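Local coordinates for putative acyl-[acyl-carrier-protein]--UDP-N-acetylglucosamine O-acyltransferase (Bacteroides fragilis, PDB 4R36) that probably transfers an acyl chain from acyl carrier protein to UDP-N-acetylglucosamine, at residues E223-I235 / K248-I262. Numbering follows the deposited sequence.
Sequences EIIENIHNAYRII and KVEAEVPASPEIEYI
Helix 223-235 packs against two helices, lying roughly antiparallel to 248-252 (143°, axes 9.8 Å apart) and nearly parallel to 257-262 (23°), with the Val253-Ser256 turn passing beside Asn227. Knobs-into-holes packing is seen at Ile262, whose side chain sits among Ile228, Ala231, Tyr232 and Ile235. With CG1 beside the backbone N (chi1 -68°) and CG2 anti to it, its branches spread, CD1 to Tyr232 CE2 (3.7 Å) and CG2 to Ile235 CD1 (3.7 Å). Small Ala231 lets Val249 come close, CB to CG1 4.0 Å, and the CG2 methyl of Val249 also meets that of Ile234. The two methyls of Val253 part: CG1 goes to Asn227 O (3.5 Å) and CG2 to Ile234 CD1. The Asn227 side chain crosses Pro254 at about a right angle, its amide against the ring carbons (OD1 to CD 3.7 Å), and its ND2 donates to a water (2.9 Å) that in turn donates to Pro254 O and Ser256 OG. Ser256, the N-cap of the last helix, also gives its hydroxyl to Glu258 OE1, whose bent chain lies across Ile224 CG2. Beyond this contact, Tyr232 OH bonds Pro196 O, and Ile228 and Tyr232 rest on Ile210 of strand 206-210, joining the C-terminal helices to the end of the left-handed beta helix.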
ATOM      1  N   GLU A 223      30.282 -10.146  22.420  1.00 31.29           N
ATOM      2  CA  GLU A 223      29.942 -10.211  23.810  1.00 33.83           C
ATOM      3  C   GLU A 223      28.668  -9.414  24.183  1.00 28.59           C
ATOM      4  O   GLU A 223      27.784  -9.924  24.850  1.00 24.14           O
ATOM      5  CB  GLU A 223      31.115  -9.718  24.600  1.00 40.83           C
ATOM      6  CG  GLU A 223      30.819  -9.411  26.047  1.00 49.77           C
ATOM      7  CD  GLU A 223      32.090  -9.174  26.820  1.00 58.99           C
ATOM      8  OE1 GLU A 223      33.124  -9.801  26.473  1.00 70.43           O
ATOM      9  OE2 GLU A 223      32.062  -8.363  27.764  1.00 62.75           O
ATOM     10  N   ILE A 224      28.554  -8.196  23.695  1.00 24.58           N
ATOM     11  CA  ILE A 224      27.368  -7.376  23.927  1.00 24.59           C
ATOM     12  C   ILE A 224      26.159  -8.025  23.236  1.00 22.48           C
ATOM     13  O   ILE A 224      25.084  -8.033  23.799  1.00 23.00           O
ATOM     14  CB  ILE A 224      27.582  -5.924  23.405  1.00 25.49           C
ATOM     15  CG1 ILE A 224      28.560  -5.194  24.308  1.00 25.82           C
ATOM     16  CG2 ILE A 224      26.249  -5.145  23.270  1.00 22.30           C
ATOM     17  CD1 ILE A 224      28.018  -4.930  25.671  1.00 32.10           C
ATOM     18  N   ILE A 225      26.355  -8.569  22.030  1.00 23.47           N
ATOM     19  CA  ILE A 225      25.303  -9.288  21.339  1.00 23.55           C
ATOM     20  C   ILE A 225      24.789 -10.488  22.154  1.00 25.58           C
ATOM     21  O   ILE A 225      23.579 -10.690  22.273  1.00 23.84           O
ATOM     22  CB  ILE A 225      25.725  -9.714  19.913  1.00 26.84           C
ATOM     23  CG1 ILE A 225      25.920  -8.449  19.069  1.00 26.80           C
ATOM     24  CG2 ILE A 225      24.628 -10.592  19.262  1.00 26.17           C
ATOM     25  CD1 ILE A 225      26.487  -8.678  17.688  1.00 27.67           C
ATOM     26  N   GLU A 226      25.705 -11.239  22.733  1.00 25.95           N
ATOM     27  CA  GLU A 226      25.335 -12.361  23.561  1.00 28.41           C
ATOM     28  C   GLU A 226      24.566 -11.891  24.822  1.00 25.41           C
ATOM     29  O   GLU A 226      23.605 -12.563  25.235  1.00 21.30           O
ATOM     30  CB  GLU A 226      26.561 -13.152  23.966  1.00 32.66           C
ATOM     31  CG  GLU A 226      26.230 -14.406  24.776  1.00 39.98           C
ATOM     32  CD  GLU A 226      25.361 -15.439  23.999  1.00 49.93           C
ATOM     33  OE1 GLU A 226      25.314 -15.387  22.741  1.00 51.99           O
ATOM     34  OE2 GLU A 226      24.675 -16.269  24.645  1.00 56.39           O
ATOM     35  N   ASN A 227      24.955 -10.758  25.411  1.00 21.99           N
ATOM     36  CA  ASN A 227      24.240 -10.248  26.563  1.00 22.83           C
ATOM     37  C   ASN A 227      22.796  -9.855  26.224  1.00 20.76           C
ATOM     38  O   ASN A 227      21.886 -10.096  27.014  1.00 19.31           O
ATOM     39  CB  ASN A 227      25.015  -9.075  27.217  1.00 23.67           C
ATOM     40  CG  ASN A 227      26.396  -9.518  27.819  1.00 25.07           C
ATOM     41  OD1 ASN A 227      26.633 -10.706  28.056  1.00 23.97           O
ATOM     42  ND2 ASN A 227      27.282  -8.566  28.040  1.00 24.48           N
ATOM     43  N   ILE A 228      22.640  -9.224  25.070  1.00 20.09           N
ATOM     44  CA  ILE A 228      21.329  -8.815  24.609  1.00 19.08           C
ATOM     45  C   ILE A 228      20.497 -10.089  24.428  1.00 19.77           C
ATOM     46  O   ILE A 228      19.316 -10.167  24.833  1.00 14.94           O
ATOM     47  CB  ILE A 228      21.438  -7.997  23.305  1.00 19.39           C
ATOM     48  CG1 ILE A 228      22.055  -6.633  23.609  1.00 20.20           C
ATOM     49  CG2 ILE A 228      20.074  -7.847  22.594  1.00 18.23           C
ATOM     50  CD1 ILE A 228      22.510  -5.869  22.392  1.00 22.96           C
ATOM     51  N   HIS A 229      21.130 -11.103  23.844  1.00 21.68           N
ATOM     52  CA  HIS A 229      20.410 -12.343  23.598  1.00 24.81           C
ATOM     53  C   HIS A 229      19.955 -12.976  24.891  1.00 21.01           C
ATOM     54  O   HIS A 229      18.793 -13.385  25.051  1.00 18.24           O
ATOM     55  CB  HIS A 229      21.309 -13.319  22.767  1.00 31.91           C
ATOM     56  CG  HIS A 229      20.507 -14.298  21.998  1.00 44.97           C
ATOM     57  ND1 HIS A 229      20.841 -14.721  20.734  1.00 58.56           N
ATOM     58  CD2 HIS A 229      19.289 -14.830  22.267  1.00 52.98           C
ATOM     59  CE1 HIS A 229      19.914 -15.559  20.302  1.00 61.42           C
ATOM     60  NE2 HIS A 229      18.960 -15.639  21.215  1.00 55.50           N
ATOM     61  N   ASN A 230      20.853 -13.012  25.867  1.00 18.78           N
ATOM     62  CA  ASN A 230      20.522 -13.504  27.185  1.00 21.04           C
ATOM     63  C   ASN A 230      19.462 -12.718  27.912  1.00 20.40           C
ATOM     64  O   ASN A 230      18.582 -13.324  28.532  1.00 18.00           O
ATOM     65  CB  ASN A 230      21.778 -13.664  28.034  1.00 24.16           C
ATOM     66  CG  ASN A 230      22.607 -14.870  27.576  1.00 29.56           C
ATOM     67  OD1 ASN A 230      22.059 -15.813  26.991  1.00 32.68           O
ATOM     68  ND2 ASN A 230      23.917 -14.809  27.754  1.00 34.93           N
ATOM     69  N   ALA A 231      19.472 -11.387  27.786  1.00 17.58           N
ATOM     70  CA  ALA A 231      18.375 -10.629  28.386  1.00 17.09           C
ATOM     71  C   ALA A 231      17.007 -11.049  27.788  1.00 16.37           C
ATOM     72  O   ALA A 231      16.032 -11.246  28.516  1.00 17.14           O
ATOM     73  CB  ALA A 231      18.603  -9.139  28.209  1.00 18.32           C
ATOM     74  N   TYR A 232      16.952 -11.221  26.470  1.00 16.78           N
ATOM     75  CA  TYR A 232      15.688 -11.621  25.860  1.00 16.98           C
ATOM     76  C   TYR A 232      15.267 -13.047  26.063  1.00 16.61           C
ATOM     77  O   TYR A 232      14.068 -13.337  26.068  1.00 17.27           O
ATOM     78  CB  TYR A 232      15.632 -11.207  24.395  1.00 17.20           C
ATOM     79  CG  TYR A 232      15.363  -9.729  24.249  1.00 14.95           C
ATOM     80  CD1 TYR A 232      14.152  -9.195  24.603  1.00 15.11           C
ATOM     81  CD2 TYR A 232      16.343  -8.859  23.739  1.00 13.86           C
ATOM     82  CE1 TYR A 232      13.920  -7.811  24.550  1.00 15.01           C
ATOM     83  CE2 TYR A 232      16.109  -7.495  23.595  1.00 13.40           C
ATOM     84  CZ  TYR A 232      14.873  -6.974  23.986  1.00 15.25           C
ATOM     85  OH  TYR A 232      14.545  -5.646  23.877  1.00 15.46           O
ATOM     86  N   ARG A 233      16.211 -13.936  26.277  1.00 18.40           N
ATOM     87  CA  ARG A 233      15.879 -15.296  26.804  1.00 20.25           C
ATOM     88  C   ARG A 233      15.228 -15.232  28.132  1.00 18.17           C
ATOM     89  O   ARG A 233      14.279 -15.915  28.382  1.00 20.67           O
ATOM     90  CB  ARG A 233      17.094 -16.243  26.890  1.00 23.37           C
ATOM     91  CG  ARG A 233      17.653 -16.629  25.580  1.00 29.96           C
ATOM     92  CD  ARG A 233      18.913 -17.535  25.649  1.00 33.38           C
ATOM     93  NE  ARG A 233      19.452 -17.577  24.287  1.00 39.30           N
ATOM     94  CZ  ARG A 233      20.654 -17.172  23.867  1.00 48.00           C
ATOM     95  NH1 ARG A 233      21.573 -16.702  24.706  1.00 56.01           N
ATOM     96  NH2 ARG A 233      20.952 -17.267  22.566  1.00 55.28           N
ATOM     97  N   ILE A 234      15.723 -14.378  29.026  1.00 19.28           N
ATOM     98  CA  ILE A 234      15.092 -14.173  30.285  1.00 18.53           C
ATOM     99  C   ILE A 234      13.711 -13.566  30.107  1.00 18.98           C
ATOM    100  O   ILE A 234      12.788 -13.963  30.767  1.00 20.55           O
ATOM    101  CB  ILE A 234      15.941 -13.284  31.225  1.00 18.97           C
ATOM    102  CG1 ILE A 234      17.180 -14.062  31.675  1.00 22.29           C
ATOM    103  CG2 ILE A 234      15.128 -12.832  32.446  1.00 22.38           C
ATOM    104  CD1 ILE A 234      18.292 -13.168  32.208  1.00 21.20           C
ATOM    105  N   ILE A 235      13.591 -12.553  29.258  1.00 16.32           N
ATOM    106  CA  ILE A 235      12.337 -11.844  29.135  1.00 17.02           C
ATOM    107  C   ILE A 235      11.237 -12.687  28.477  1.00 16.80           C
ATOM    108  O   ILE A 235      10.114 -12.696  28.924  1.00 17.68           O
ATOM    109  CB  ILE A 235      12.556 -10.475  28.386  1.00 17.83           C
ATOM    110  CG1 ILE A 235      13.300  -9.523  29.298  1.00 16.43           C
ATOM    111  CG2 ILE A 235      11.223  -9.830  27.986  1.00 18.28           C
ATOM    112  CD1 ILE A 235      14.044  -8.433  28.583  1.00 17.78           C
ATOM    113  N   LYS A 248      15.610 -10.124  37.117  1.00 17.54           N
ATOM    114  CA  LYS A 248      16.628 -11.072  36.840  1.00 19.96           C
ATOM    115  C   LYS A 248      17.663 -10.589  35.803  1.00 19.71           C
ATOM    116  O   LYS A 248      18.906 -10.824  35.933  1.00 20.08           O
ATOM    117  CB  LYS A 248      16.017 -12.365  36.367  1.00 22.93           C
ATOM    118  CG  LYS A 248      17.010 -13.532  36.224  1.00 24.10           C
ATOM    119  CD  LYS A 248      16.285 -14.816  35.920  1.00 28.90           C
ATOM    120  CE  LYS A 248      17.181 -15.998  36.241  1.00 38.22           C
ATOM    121  NZ  LYS A 248      16.899 -17.105  35.320  1.00 40.37           N
ATOM    122  N   VAL A 249      17.184  -9.892  34.766  1.00 18.64           N
ATOM    123  CA  VAL A 249      18.097  -9.271  33.813  1.00 18.11           C
ATOM    124  C   VAL A 249      19.066  -8.327  34.536  1.00 20.09           C
ATOM    125  O   VAL A 249      20.280  -8.356  34.272  1.00 18.76           O
ATOM    126  CB  VAL A 249      17.340  -8.458  32.720  1.00 19.30           C
ATOM    127  CG1 VAL A 249      18.351  -7.624  31.924  1.00 19.30           C
ATOM    128  CG2 VAL A 249      16.560  -9.374  31.786  1.00 18.56           C
ATOM    129  N   GLU A 250      18.532  -7.480  35.394  1.00 18.26           N
ATOM    130  CA  GLU A 250      19.370  -6.559  36.154  1.00 22.39           C
ATOM    131  C   GLU A 250      20.380  -7.285  37.059  1.00 23.03           C
ATOM    132  O   GLU A 250      21.473  -6.807  37.246  1.00 20.01           O
ATOM    133  CB  GLU A 250      18.544  -5.590  36.975  1.00 21.01           C
ATOM    134  CG  GLU A 250      17.858  -4.565  36.090  1.00 22.38           C
ATOM    135  CD  GLU A 250      16.950  -3.566  36.775  1.00 22.73           C
ATOM    136  OE1 GLU A 250      16.169  -3.893  37.672  1.00 24.38           O
ATOM    137  OE2 GLU A 250      16.961  -2.363  36.361  1.00 20.37           O
ATOM    138  N   ALA A 251      20.008  -8.430  37.579  1.00 22.36           N
ATOM    139  CA  ALA A 251      20.869  -9.209  38.491  1.00 24.71           C
ATOM    140  C   ALA A 251      21.873 -10.061  37.784  1.00 25.98           C
ATOM    141  O   ALA A 251      22.932 -10.266  38.294  1.00 25.81           O
ATOM    142  CB  ALA A 251      20.030 -10.106  39.401  1.00 26.61           C
ATOM    143  N   GLU A 252      21.579 -10.554  36.593  1.00 23.74           N
ATOM    144  CA  GLU A 252      22.343 -11.630  36.003  1.00 24.86           C
ATOM    145  C   GLU A 252      23.008 -11.321  34.691  1.00 26.07           C
ATOM    146  O   GLU A 252      23.889 -12.057  34.334  1.00 29.64           O
ATOM    147  CB  GLU A 252      21.467 -12.872  35.784  1.00 28.01           C
ATOM    148  CG  GLU A 252      20.818 -13.312  37.065  1.00 26.15           C
ATOM    149  CD  GLU A 252      20.361 -14.760  37.055  1.00 27.82           C
ATOM    150  OE1 GLU A 252      20.599 -15.500  36.088  1.00 32.96           O
ATOM    151  OE2 GLU A 252      19.728 -15.122  38.030  1.00 26.16           O
ATOM    152  N   VAL A 253      22.603 -10.260  33.988  1.00 24.85           N
ATOM    153  CA  VAL A 253      23.210  -9.955  32.676  1.00 22.05           C
ATOM    154  C   VAL A 253      24.200  -8.826  32.863  1.00 22.64           C
ATOM    155  O   VAL A 253      23.843  -7.839  33.453  1.00 21.92           O
ATOM    156  CB  VAL A 253      22.165  -9.527  31.658  1.00 23.53           C
ATOM    157  CG1 VAL A 253      22.844  -9.223  30.314  1.00 23.02           C
ATOM    158  CG2 VAL A 253      21.108 -10.620  31.521  1.00 23.63           C
ATOM    159  N   PRO A 254      25.438  -8.989  32.371  1.00 23.06           N
ATOM    160  CA  PRO A 254      26.442  -7.967  32.578  1.00 24.75           C
ATOM    161  C   PRO A 254      25.906  -6.667  32.081  1.00 30.47           C
ATOM    162  O   PRO A 254      25.357  -6.610  30.919  1.00 26.73           O
ATOM    163  CB  PRO A 254      27.619  -8.447  31.743  1.00 25.71           C
ATOM    164  CG  PRO A 254      27.450  -9.913  31.699  1.00 25.05           C
ATOM    165  CD  PRO A 254      25.961 -10.157  31.655  1.00 22.82           C
ATOM    166  N   ALA A 255      25.963  -5.657  32.955  1.00 27.32           N
ATOM    167  CA  ALA A 255      25.297  -4.406  32.678  1.00 29.12           C
ATOM    168  C   ALA A 255      26.058  -3.577  31.609  1.00 29.15           C
ATOM    169  O   ALA A 255      27.308  -3.604  31.514  1.00 26.98           O
ATOM    170  CB  ALA A 255      25.141  -3.593  33.934  1.00 30.54           C
ATOM    171  N   SER A 256      25.297  -2.864  30.795  1.00 24.65           N
ATOM    172  CA  SER A 256      25.820  -2.016  29.756  1.00 23.50           C
ATOM    173  C   SER A 256      24.656  -1.114  29.333  1.00 24.55           C
ATOM    174  O   SER A 256      23.518  -1.393  29.649  1.00 21.73           O
ATOM    175  CB  SER A 256      26.392  -2.782  28.581  1.00 23.66           C
ATOM    176  OG  SER A 256      25.393  -3.468  27.780  1.00 23.38           O
ATOM    177  N   PRO A 257      24.959  -0.034  28.598  1.00 20.58           N
ATOM    178  CA  PRO A 257      23.901   0.872  28.181  1.00 20.63           C
ATOM    179  C   PRO A 257      22.822   0.150  27.353  1.00 17.24           C
ATOM    180  O   PRO A 257      21.649   0.468  27.546  1.00 16.97           O
ATOM    181  CB  PRO A 257      24.645   1.942  27.356  1.00 21.98           C
ATOM    182  CG  PRO A 257      26.066   1.932  27.952  1.00 22.43           C
ATOM    183  CD  PRO A 257      26.332   0.508  28.332  1.00 21.82           C
ATOM    184  N   GLU A 258      23.218  -0.874  26.610  1.00 18.06           N
ATOM    185  CA  GLU A 258      22.276  -1.653  25.789  1.00 18.02           C
ATOM    186  C   GLU A 258      21.279  -2.376  26.686  1.00 18.41           C
ATOM    187  O   GLU A 258      20.073  -2.366  26.401  1.00 17.04           O
ATOM    188  CB  GLU A 258      22.990  -2.664  24.903  1.00 19.31           C
ATOM    189  CG  GLU A 258      23.952  -2.092  23.878  1.00 19.45           C
ATOM    190  CD  GLU A 258      25.325  -1.655  24.403  1.00 22.40           C
ATOM    191  OE1 GLU A 258      25.724  -1.897  25.553  1.00 19.74           O
ATOM    192  OE2 GLU A 258      26.015  -0.935  23.660  1.00 22.38           O
ATOM    193  N   ILE A 259      21.787  -2.984  27.752  1.00 17.00           N
ATOM    194  CA  ILE A 259      20.932  -3.731  28.669  1.00 18.03           C
ATOM    195  C   ILE A 259      20.041  -2.803  29.468  1.00 15.96           C
ATOM    196  O   ILE A 259      18.860  -3.098  29.735  1.00 16.78           O
ATOM    197  CB  ILE A 259      21.754  -4.676  29.567  1.00 19.12           C
ATOM    198  CG1 ILE A 259      22.714  -5.524  28.755  1.00 20.08           C
ATOM    199  CG2 ILE A 259      20.863  -5.542  30.412  1.00 20.68           C
ATOM    200  CD1 ILE A 259      22.157  -6.313  27.559  1.00 20.17           C
ATOM    201  N   GLU A 260      20.545  -1.629  29.817  1.00 16.96           N
ATOM    202  CA  GLU A 260      19.729  -0.695  30.525  1.00 16.12           C
ATOM    203  C   GLU A 260      18.631  -0.138  29.645  1.00 16.79           C
ATOM    204  O   GLU A 260      17.536   0.163  30.106  1.00 16.49           O
ATOM    205  CB  GLU A 260      20.608   0.460  31.087  1.00 18.99           C
ATOM    206  CG  GLU A 260      21.572  -0.050  32.152  1.00 19.90           C
ATOM    207  CD  GLU A 260      22.598   1.047  32.561  1.00 26.48           C
ATOM    208  OE1 GLU A 260      22.232   2.241  32.611  1.00 27.15           O
ATOM    209  OE2 GLU A 260      23.761   0.732  32.819  1.00 36.83           O
ATOM    210  N   TYR A 261      18.924  -0.010  28.369  1.00 14.57           N
ATOM    211  CA  TYR A 261      17.926   0.464  27.444  1.00 16.02           C
ATOM    212  C   TYR A 261      16.812  -0.578  27.300  1.00 16.34           C
ATOM    213  O   TYR A 261      15.633  -0.234  27.337  1.00 15.96           O
ATOM    214  CB  TYR A 261      18.592   0.737  26.119  1.00 17.18           C
ATOM    215  CG  TYR A 261      17.735   1.161  24.953  1.00 17.51           C
ATOM    216  CD1 TYR A 261      16.545   1.938  25.123  1.00 19.96           C
ATOM    217  CD2 TYR A 261      18.198   0.940  23.682  1.00 19.06           C
ATOM    218  CE1 TYR A 261      15.842   2.409  24.012  1.00 18.31           C
ATOM    219  CE2 TYR A 261      17.527   1.434  22.566  1.00 18.34           C
ATOM    220  CZ  TYR A 261      16.361   2.170  22.743  1.00 19.07           C
ATOM    221  OH  TYR A 261      15.730   2.542  21.587  1.00 20.22           O
ATOM    222  N   ILE A 262      17.165  -1.850  27.187  1.00 16.92           N
ATOM    223  CA  ILE A 262      16.138  -2.907  27.129  1.00 15.05           C
ATOM    224  C   ILE A 262      15.231  -2.827  28.343  1.00 16.49           C
ATOM    225  O   ILE A 262      13.983  -2.795  28.261  1.00 14.93           O
ATOM    226  CB  ILE A 262      16.794  -4.277  27.061  1.00 16.12           C
ATOM    227  CG1 ILE A 262      17.507  -4.477  25.758  1.00 16.28           C
ATOM    228  CG2 ILE A 262      15.817  -5.415  27.296  1.00 16.30           C
ATOM    229  CD1 ILE A 262      18.446  -5.667  25.783  1.00 16.63           C
TER
HETATM  230  O   HOH W   1      26.356  -5.896  28.510  1.00 21.56           O